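Local coordinates for alpha-Amylase (Thermotoga maritima, PDB 2B5D), which belongs to glycosyl hydrolase family 57, with a barrel-like N-terminal region of mostly parallel strands and a mainly helical C-terminal part, at residues C142-A147 / N160-V165; V167-K172 / F515-F520; H10-Y15 / S461-F466. All blocks are in the same frame, centred on the assembly; numbering follows the deposited sequence.

Interaction 1. Residues C142-A147 / N160-V165; sequences CNATHA and NAQITV
Asn143, Ala144 and Thr145 meet Gln162 within one beta-alpha unit of the family 57 barrel. Strand 137-142 runs into a type I beta turn, Asn143 to His146. The turn packs on helix 156-174, the next helix of the chain. The polar contacts centre on Gln162. Its OE1 accepts from Thr145 N at 2.9 Å. The bond is fairly straight, 156°, with the donor tilted somewhat from the carbonyl plane. Asn143 ND2 adds a weak bond to the same OE1, with the two amide planes 74° apart. ND2 has a shorter bond to Ala147 O, 2.6 Å, which lies in the carbonyl plane on a lone pair. The Gln162 chain bends at chi2 (-81°), and this sets CD 3.8 Å from Ala147 CB. Gln162 NE2 bonds to Gln460 OE1, so both ends of this buried amide are used. The backbone contributes one weak bond, from Ala144 N to Gln162 O. The apolar contact pairs Ala144 with Val165, and Phe457 of helix 443-458 touches both residues. Here Ala144 CB meets Val165 CG1 at 3.6 Å.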
loop_
_atom_site.group_PDB
_atom_site.type_symbol
_atom_site.label_atom_id
_atom_site.label_comp_id
_atom_site.label_asym_id
_atom_site.label_seq_id
_atom_site.Cartn_x
_atom_site.Cartn_y
_atom_site.Cartn_z
ATOM N N CYS A 142 20.711 25.576 -16.101
ATOM C CA CYS A 142 19.312 25.213 -16.147
ATOM C C CYS A 142 18.614 25.992 -15.043
ATOM O O CYS A 142 19.273 26.497 -14.170
ATOM C CB CYS A 142 19.205 23.665 -15.950
ATOM S SG CYS A 142 17.531 23.071 -16.007
ATOM N N ASN A 143 17.289 26.118 -15.051
ATOM C CA ASN A 143 16.664 26.746 -13.898
ATOM C C ASN A 143 16.993 26.002 -12.581
ATOM O O ASN A 143 17.389 24.802 -12.624
ATOM C CB ASN A 143 15.161 27.012 -14.083
ATOM C CG ASN A 143 14.396 25.871 -14.734
ATOM O OD1 ASN A 143 14.689 25.447 -15.843
ATOM N ND2 ASN A 143 13.324 25.469 -14.099
ATOM N N ALA A 144 16.864 26.668 -11.417
ATOM C CA ALA A 144 17.666 26.263 -10.230
ATOM C C ALA A 144 17.311 24.828 -9.818
ATOM O O ALA A 144 18.145 24.063 -9.330
ATOM C CB ALA A 144 17.401 27.209 -9.038
ATOM N N THR A 145 16.049 24.491 -10.004
ATOM C CA THR A 145 15.585 23.256 -9.468
ATOM C C THR A 145 14.945 22.358 -10.542
ATOM O O THR A 145 14.345 21.354 -10.190
ATOM C CB THR A 145 14.742 23.596 -8.222
ATOM O OG1 THR A 145 15.347 23.006 -7.073
ATOM C CG2 THR A 145 13.321 23.335 -8.319
ATOM N N HIS A 146 15.058 22.748 -11.830
ATOM C CA HIS A 146 14.512 21.984 -12.961
ATOM C C HIS A 146 13.004 21.928 -12.784
ATOM O O HIS A 146 12.345 20.918 -13.084
ATOM C CB HIS A 146 15.140 20.591 -13.004
ATOM C CG HIS A 146 15.078 19.899 -14.334
ATOM N ND1 HIS A 146 14.010 19.097 -14.708
ATOM C CD2 HIS A 146 15.991 19.804 -15.335
ATOM C CE1 HIS A 146 14.250 18.590 -15.906
ATOM N NE2 HIS A 146 15.450 18.994 -16.303
ATOM N N ALA A 147 12.454 23.010 -12.252
ATOM C CA ALA A 147 11.010 23.171 -12.253
ATOM C C ALA A 147 10.509 23.407 -13.676
ATOM O O ALA A 147 11.192 24.017 -14.496
ATOM C CB ALA A 147 10.586 24.374 -11.314
ATOM N N ASN A 160 11.519 33.756 -12.287
ATOM C CA ASN A 160 12.737 34.531 -12.533
ATOM C C ASN A 160 13.800 34.147 -11.485
ATOM O O ASN A 160 15.007 34.080 -11.777
ATOM C CB ASN A 160 12.347 36.049 -12.569
ATOM C CG ASN A 160 13.531 37.000 -12.933
ATOM O OD1 ASN A 160 14.525 36.592 -13.509
ATOM N ND2 ASN A 160 13.411 38.269 -12.549
ATOM N N ALA A 161 13.358 33.885 -10.248
ATOM C CA ALA A 161 14.233 33.373 -9.184
ATOM C C ALA A 161 14.756 31.990 -9.501
ATOM O O ALA A 161 15.990 31.717 -9.327
ATOM C CB ALA A 161 13.478 33.336 -7.856
ATOM N N GLN A 162 13.873 31.094 -9.972
ATOM C CA GLN A 162 14.402 29.857 -10.608
ATOM C C GLN A 162 15.541 30.101 -11.569
ATOM O O GLN A 162 16.601 29.467 -11.466
ATOM C CB GLN A 162 13.310 29.034 -11.299
ATOM C CG GLN A 162 12.489 28.193 -10.347
ATOM C CD GLN A 162 13.160 26.884 -9.961
ATOM O OE1 GLN A 162 13.894 26.273 -10.773
ATOM N NE2 GLN A 162 12.872 26.403 -8.709
ATOM N N ILE A 163 15.365 31.041 -12.498
ATOM C CA ILE A 163 16.461 31.369 -13.474
ATOM C C ILE A 163 17.706 31.944 -12.835
ATOM O O ILE A 163 18.835 31.438 -13.084
ATOM C CB ILE A 163 15.956 32.371 -14.573
ATOM C CG1 ILE A 163 14.928 31.660 -15.476
ATOM C CG2 ILE A 163 17.125 32.926 -15.382
ATOM C CD1 ILE A 163 13.806 32.536 -15.904
ATOM N N THR A 164 17.528 33.026 -12.027
ATOM C CA THR A 164 18.676 33.694 -11.424
ATOM C C THR A 164 19.486 32.832 -10.536
ATOM O O THR A 164 20.737 32.927 -10.515
ATOM C CB THR A 164 18.238 34.956 -10.562
ATOM O OG1 THR A 164 17.559 35.885 -11.408
ATOM C CG2 THR A 164 19.407 35.608 -9.952
ATOM N N VAL A 165 18.795 32.021 -9.722
ATOM C CA VAL A 165 19.505 31.113 -8.841
ATOM C C VAL A 165 20.365 30.100 -9.608
ATOM O O VAL A 165 21.536 29.895 -9.259
ATOM C CB VAL A 165 18.581 30.508 -7.746
ATOM C CG1 VAL A 165 19.326 29.441 -6.908
ATOM C CG2 VAL A 165 18.079 31.641 -6.801
#

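Interaction 2. Residues V167-K172 / F515-F520; sequences VKNYEK and FPEINF
Asn169 and Phe515 mark the closest approach of the two backbones, 7.3 Å from CA to CA, where helix 156-174 faces a type I beta turn running from Phe515 to Ile518. Side chains therefore make the contact. Lys172 and Glu517 form a salt bridge, with NZ 3.0 Å from OE1. The ammonium comes from above the carboxylate plane, 39° out of it. CD of Lys172 lies alongside, 3.7 Å from Glu517 OE1, and the chain bends at chi3 (90°) beyond it. Lys172 NZ has a second and stronger partner in Glu63 of helix 59-66. Two carboxylates around one ammonium would be expected to stabilise its charge. Pro516 lies beside the bridge, with CG 3.7 Å from Lys172 NZ. Asn169 sits next to both Phe515 and Glu517. Its CG lies at the edge of the Phe515 ring and in the ring plane, 3.9 Å from CD2. The amide and ring planes are steeply inclined, 75° apart. Toward Glu517 the amide is instead almost coplanar with the carboxylate, and Asn169 CB lies 3.7 Å from OE2. Phe515 also touches Pro59 and Ala144, and its carbonyl O accepts from Arg454 of helix 443-458. Through a partly exposed charged pair and a buried aromatic ring, the contact joins a helix of the family 57 barrel to the C-terminal helical part.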
loop_
_atom_site.group_PDB
_atom_site.type_symbol
_atom_site.label_atom_id
_atom_site.label_comp_id
_atom_site.label_asym_id
_atom_site.label_seq_id
_atom_site.Cartn_x
_atom_site.Cartn_y
_atom_site.Cartn_z
ATOM N N VAL A 167 21.606 30.620 -12.650
ATOM C CA VAL A 167 22.680 31.415 -13.270
ATOM C C VAL A 167 23.808 31.660 -12.280
ATOM O O VAL A 167 24.977 31.364 -12.572
ATOM C CB VAL A 167 22.113 32.755 -13.893
ATOM C CG1 VAL A 167 23.220 33.691 -14.280
ATOM C CG2 VAL A 167 21.164 32.428 -15.142
ATOM N N LYS A 168 23.454 32.157 -11.088
ATOM C CA LYS A 168 24.438 32.392 -10.026
ATOM C C LYS A 168 25.107 31.115 -9.572
ATOM O O LYS A 168 26.344 31.092 -9.345
ATOM C CB LYS A 168 23.800 33.091 -8.841
ATOM C CG LYS A 168 23.483 34.565 -9.067
ATOM C CD LYS A 168 23.313 35.297 -7.729
ATOM C CE LYS A 168 22.511 36.618 -7.889
ATOM N NZ LYS A 168 22.885 37.397 -9.128
ATOM N N ASN A 169 24.327 30.033 -9.465
ATOM C CA ASN A 169 24.921 28.752 -9.089
ATOM C C ASN A 169 25.981 28.236 -10.068
ATOM O O ASN A 169 27.049 27.741 -9.663
ATOM C CB ASN A 169 23.867 27.683 -8.793
ATOM C CG ASN A 169 24.478 26.474 -8.159
ATOM O OD1 ASN A 169 24.804 26.506 -6.973
ATOM N ND2 ASN A 169 24.722 25.425 -8.955
ATOM N N TYR A 170 25.681 28.364 -11.352
ATOM C CA TYR A 170 26.652 28.105 -12.379
ATOM C C TYR A 170 27.903 28.976 -12.246
ATOM O O TYR A 170 29.045 28.458 -12.344
ATOM C CB TYR A 170 25.994 28.269 -13.765
ATOM C CG TYR A 170 26.871 28.016 -14.971
ATOM C CD1 TYR A 170 26.698 26.872 -15.767
ATOM C CD2 TYR A 170 27.851 28.942 -15.353
ATOM C CE1 TYR A 170 27.469 26.670 -16.903
ATOM C CE2 TYR A 170 28.646 28.743 -16.488
ATOM C CZ TYR A 170 28.438 27.611 -17.269
ATOM O OH TYR A 170 29.218 27.420 -18.386
ATOM N N GLU A 171 27.707 30.287 -12.084
ATOM C CA GLU A 171 28.843 31.198 -11.879
ATOM C C GLU A 171 29.773 30.731 -10.759
ATOM O O GLU A 171 30.999 30.703 -10.942
ATOM C CB GLU A 171 28.375 32.613 -11.564
ATOM C CG GLU A 171 27.586 33.304 -12.674
ATOM C CD GLU A 171 27.456 34.797 -12.411
ATOM O OE1 GLU A 171 28.481 35.508 -12.630
ATOM O OE2 GLU A 171 26.350 35.259 -11.983
ATOM N N LYS A 172 29.177 30.384 -9.610
ATOM C CA LYS A 172 29.890 29.875 -8.437
ATOM C C LYS A 172 30.781 28.674 -8.755
ATOM O O LYS A 172 31.949 28.657 -8.407
ATOM C CB LYS A 172 28.900 29.529 -7.329
ATOM C CG LYS A 172 29.544 28.847 -6.085
ATOM C CD LYS A 172 28.489 28.347 -5.113
ATOM C CE LYS A 172 28.082 26.907 -5.434
ATOM N NZ LYS A 172 27.098 26.408 -4.399
ATOM N N PHE A 515 21.655 25.310 -2.218
ATOM C CA PHE A 515 22.348 26.533 -2.660
ATOM C C PHE A 515 22.780 27.316 -1.398
ATOM O O PHE A 515 22.020 28.144 -0.888
ATOM C CB PHE A 515 21.403 27.388 -3.469
ATOM C CG PHE A 515 20.726 26.675 -4.594
ATOM C CD1 PHE A 515 19.339 26.450 -4.559
ATOM C CD2 PHE A 515 21.448 26.296 -5.739
ATOM C CE1 PHE A 515 18.674 25.802 -5.660
ATOM C CE2 PHE A 515 20.821 25.651 -6.810
ATOM C CZ PHE A 515 19.437 25.390 -6.769
ATOM N N PRO A 516 23.968 27.014 -0.866
ATOM C CA PRO A 516 24.476 27.676 0.341
ATOM C C PRO A 516 24.513 29.208 0.248
ATOM O O PRO A 516 24.339 29.900 1.245
ATOM C CB PRO A 516 25.903 27.107 0.507
ATOM C CG PRO A 516 26.224 26.348 -0.795
ATOM C CD PRO A 516 24.874 25.970 -1.374
ATOM N N GLU A 517 24.744 29.713 -0.954
ATOM C CA GLU A 517 24.888 31.130 -1.262
ATOM C C GLU A 517 23.575 31.806 -1.571
ATOM O O GLU A 517 23.567 32.972 -1.942
ATOM C CB GLU A 517 25.703 31.230 -2.531
ATOM C CG GLU A 517 24.821 30.845 -3.828
ATOM C CD GLU A 517 24.838 29.340 -4.240
ATOM O OE1 GLU A 517 25.205 28.507 -3.401
ATOM O OE2 GLU A 517 24.498 29.000 -5.415
ATOM N N ILE A 518 22.453 31.097 -1.475
ATOM C CA ILE A 518 21.190 31.701 -1.883
ATOM C C ILE A 518 20.865 32.956 -1.034
ATOM O O ILE A 518 21.383 33.141 0.087
ATOM C CB ILE A 518 20.030 30.645 -1.859
ATOM C CG1 ILE A 518 18.924 30.967 -2.880
ATOM C CG2 ILE A 518 19.455 30.479 -0.465
ATOM C CD1 ILE A 518 17.770 29.926 -2.917
ATOM N N ASN A 519 19.982 33.796 -1.545
ATOM C CA ASN A 519 19.544 34.935 -0.817
ATOM C C ASN A 519 18.082 35.100 -1.037
ATOM O O ASN A 519 17.698 35.386 -2.122
ATOM C CB ASN A 519 20.222 36.189 -1.381
ATOM C CG ASN A 519 19.945 37.450 -0.524
ATOM O OD1 ASN A 519 18.798 37.727 -0.086
ATOM N ND2 ASN A 519 20.986 38.224 -0.328
ATOM N N PHE A 520 17.273 35.021 0.002
ATOM C CA PHE A 520 15.821 34.990 -0.139
ATOM C C PHE A 520 15.317 36.201 -0.838
ATOM O O PHE A 520 14.161 36.224 -1.262
ATOM C CB PHE A 520 15.144 34.884 1.247
ATOM C CG PHE A 520 15.225 36.164 2.082
ATOM C CD1 PHE A 520 14.192 37.099 2.049
ATOM C CD2 PHE A 520 16.355 36.429 2.883
ATOM C CE1 PHE A 520 14.281 38.290 2.789
ATOM C CE2 PHE A 520 16.445 37.603 3.630
ATOM C CZ PHE A 520 15.404 38.531 3.571
#

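Interaction 3. Residues H10-Y15 / S461-F466; sequences HAHLPY and SSDWAF
Asp463, Pro14 and Trp464 carry most of this buried contact, and His12 completes it. The contact lies where strand 3-11 of the family 57 barrel leaves the sheet at its C-terminal end. There it meets the loop between helices 443-458 and 473-496. In barrel enzymes of this kind the active site is found at this end of the strands. Asp463 and His12 reach toward each other tip to tip. The ring and carboxylate planes are nearly coplanar, 28° apart. His12 CE1 points between the two oxygens, 3.0 Å from both OD1 and OD2 of Asp463. This is a close C-H to carboxylate approach, and neither ring nitrogen bonds directly to the acid. Chi1 of 177° (CG anti to the backbone N) directs His12 CG toward Asp463. Water 1 lies at the ring edge and joins the pair on one side: it donates to Asp463 OD2 at 2.8 Å and is hydrogen-bonded to His12 NE2. His146, from the loop after strand 137-142, stacks on the His12 ring. Pro14 touches both the acid and the indole. Its CD lies 3.8 Å from Asp463 OD1, and its CB meets Trp464 CH2 at 3.4 Å, obliquely to the ring. Tyr15 O approaches the indole edge in plane, near CZ2. Ser461 CB sits over one face of Trp464, 3.4 Å above the plane and offset toward the rim. Arg480 and Thr481 of helix 473-496 also touch this side chain. A second water bridges the segments: it accepts from Tyr15 N at 3.1 Å and is hydrogen-bonded to Ser461 OG at 2.8 Å.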
loop_
_atom_site.group_PDB
_atom_site.type_symbol
_atom_site.label_atom_id
_atom_site.label_comp_id
_atom_site.label_asym_id
_atom_site.label_seq_id
_atom_site.Cartn_x
_atom_site.Cartn_y
_atom_site.Cartn_z
ATOM N N HIS A 10 21.713 16.615 -22.192
ATOM C CA HIS A 10 21.127 17.086 -20.945
ATOM C C HIS A 10 21.499 16.170 -19.740
ATOM O O HIS A 10 21.027 15.002 -19.636
ATOM C CB HIS A 10 19.601 17.163 -21.088
ATOM C CG HIS A 10 18.908 17.648 -19.863
ATOM N ND1 HIS A 10 19.339 18.752 -19.151
ATOM C CD2 HIS A 10 17.779 17.220 -19.247
ATOM C CE1 HIS A 10 18.523 18.957 -18.133
ATOM N NE2 HIS A 10 17.552 18.059 -18.185
ATOM N N ALA A 11 22.353 16.705 -18.866
ATOM C CA ALA A 11 22.856 16.029 -17.654
ATOM C C ALA A 11 22.202 16.606 -16.402
ATOM O O ALA A 11 22.528 17.715 -15.916
ATOM C CB ALA A 11 24.398 16.116 -17.553
ATOM N N HIS A 12 21.232 15.859 -15.905
ATOM C CA HIS A 12 20.480 16.268 -14.742
ATOM C C HIS A 12 20.193 15.095 -13.808
ATOM O O HIS A 12 19.888 13.995 -14.272
ATOM C CB HIS A 12 19.140 16.849 -15.192
ATOM C CG HIS A 12 18.258 17.230 -14.049
ATOM N ND1 HIS A 12 17.048 16.620 -13.797
ATOM C CD2 HIS A 12 18.439 18.133 -13.053
ATOM C CE1 HIS A 12 16.497 17.164 -12.723
ATOM N NE2 HIS A 12 17.316 18.093 -12.261
ATOM N N LEU A 13 20.290 15.334 -12.506
ATOM C CA LEU A 13 19.664 14.498 -11.488
ATOM C C LEU A 13 19.033 15.388 -10.441
ATOM O O LEU A 13 19.565 16.484 -10.167
ATOM C CB LEU A 13 20.669 13.520 -10.858
ATOM C CG LEU A 13 21.135 12.389 -11.806
ATOM C CD1 LEU A 13 22.368 11.640 -11.296
ATOM C CD2 LEU A 13 19.955 11.439 -12.071
ATOM N N PRO A 14 17.878 14.952 -9.884
ATOM C CA PRO A 14 17.248 15.659 -8.760
ATOM C C PRO A 14 18.213 15.761 -7.548
ATOM O O PRO A 14 19.177 14.968 -7.414
ATOM C CB PRO A 14 16.037 14.813 -8.416
ATOM C CG PRO A 14 16.230 13.437 -9.204
ATOM C CD PRO A 14 17.144 13.733 -10.314
ATOM N N TYR A 15 18.039 16.791 -6.726
ATOM C CA TYR A 15 18.859 16.894 -5.511
ATOM C C TYR A 15 18.304 15.852 -4.540
ATOM O O TYR A 15 17.160 15.933 -4.100
ATOM C CB TYR A 15 18.772 18.302 -4.895
ATOM C CG TYR A 15 19.665 18.534 -3.701
ATOM C CD1 TYR A 15 19.127 18.565 -2.416
ATOM C CD2 TYR A 15 21.042 18.743 -3.845
ATOM C CE1 TYR A 15 19.920 18.777 -1.317
ATOM C CE2 TYR A 15 21.860 18.968 -2.717
ATOM C CZ TYR A 15 21.273 18.966 -1.476
ATOM O OH TYR A 15 22.019 19.177 -0.351
ATOM N N SER A 461 10.848 20.816 -8.108
ATOM C CA SER A 461 11.463 19.828 -8.988
ATOM C C SER A 461 10.430 19.091 -9.848
ATOM O O SER A 461 9.462 18.525 -9.314
ATOM C CB SER A 461 12.255 18.813 -8.183
ATOM O OG SER A 461 13.200 19.458 -7.348
ATOM N N SER A 462 10.639 19.128 -11.174
ATOM C CA SER A 462 9.707 18.521 -12.144
ATOM C C SER A 462 9.759 16.991 -12.023
ATOM O O SER A 462 8.738 16.290 -12.162
ATOM C CB SER A 462 10.040 18.932 -13.580
ATOM O OG SER A 462 11.332 18.437 -13.878
ATOM N N ASP A 463 10.974 16.506 -11.812
ATOM C CA ASP A 463 11.267 15.171 -11.291
ATOM C C ASP A 463 10.232 14.565 -10.339
ATOM O O ASP A 463 9.887 13.384 -10.508
ATOM C CB ASP A 463 12.632 15.201 -10.586
ATOM C CG ASP A 463 13.687 15.885 -11.424
ATOM O OD1 ASP A 463 14.237 15.225 -12.318
ATOM O OD2 ASP A 463 13.950 17.084 -11.197
ATOM N N TRP A 464 9.763 15.333 -9.343
ATOM C CA TRP A 464 8.723 14.831 -8.418
ATOM C C TRP A 464 7.286 14.924 -8.938
ATOM O O TRP A 464 6.351 14.691 -8.159
ATOM C CB TRP A 464 8.717 15.533 -7.050
ATOM C CG TRP A 464 10.004 15.937 -6.420
ATOM C CD1 TRP A 464 10.245 17.121 -5.747
ATOM C CD2 TRP A 464 11.223 15.177 -6.353
ATOM N NE1 TRP A 464 11.543 17.144 -5.293
ATOM C CE2 TRP A 464 12.167 15.970 -5.646
ATOM C CE3 TRP A 464 11.610 13.903 -6.821
ATOM C CZ2 TRP A 464 13.469 15.530 -5.393
ATOM C CZ3 TRP A 464 12.901 13.472 -6.579
ATOM C CH2 TRP A 464 13.820 14.284 -5.859
ATOM N N ALA A 465 7.093 15.264 -10.216
ATOM C CA ALA A 465 5.757 15.678 -10.701
ATOM C C ALA A 465 5.246 14.895 -11.917
ATOM O O ALA A 465 4.101 14.431 -11.942
ATOM C CB ALA A 465 5.735 17.207 -10.975
ATOM N N PHE A 466 6.101 14.796 -12.927
ATOM C CA PHE A 466 5.872 13.998 -14.124
ATOM C C PHE A 466 7.289 13.663 -14.528
ATOM O O PHE A 466 7.827 14.223 -15.503
HETATM O O HOH W 1 15.514 18.916 -9.860
HETATM O O HOH W 2 15.889 18.894 -7.472
#

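Overall arrangement
Interaction 1 lies between the other two and touches both. Its centre is about 10 Å from that of interaction 2 and about 12 Å from that of interaction 3. Interactions 1 and 2 share helix 156-174, and Phe515 CZ packs 3.2 Å from Ala144 O. Toward interaction 3 the main link is His146. Its ND1 lies 2.9 Å from Ser462 OG and its NE2 3.0 Å from His10 NE2, both probable hydrogen bonds. Interactions 2 and 3 do not touch; their nearest atoms are about 6 Å apart. Both join the barrel to the C-terminal helical part. Interaction 3, with its cluster of histidines at the strand ends, is consistent with a position near the active site.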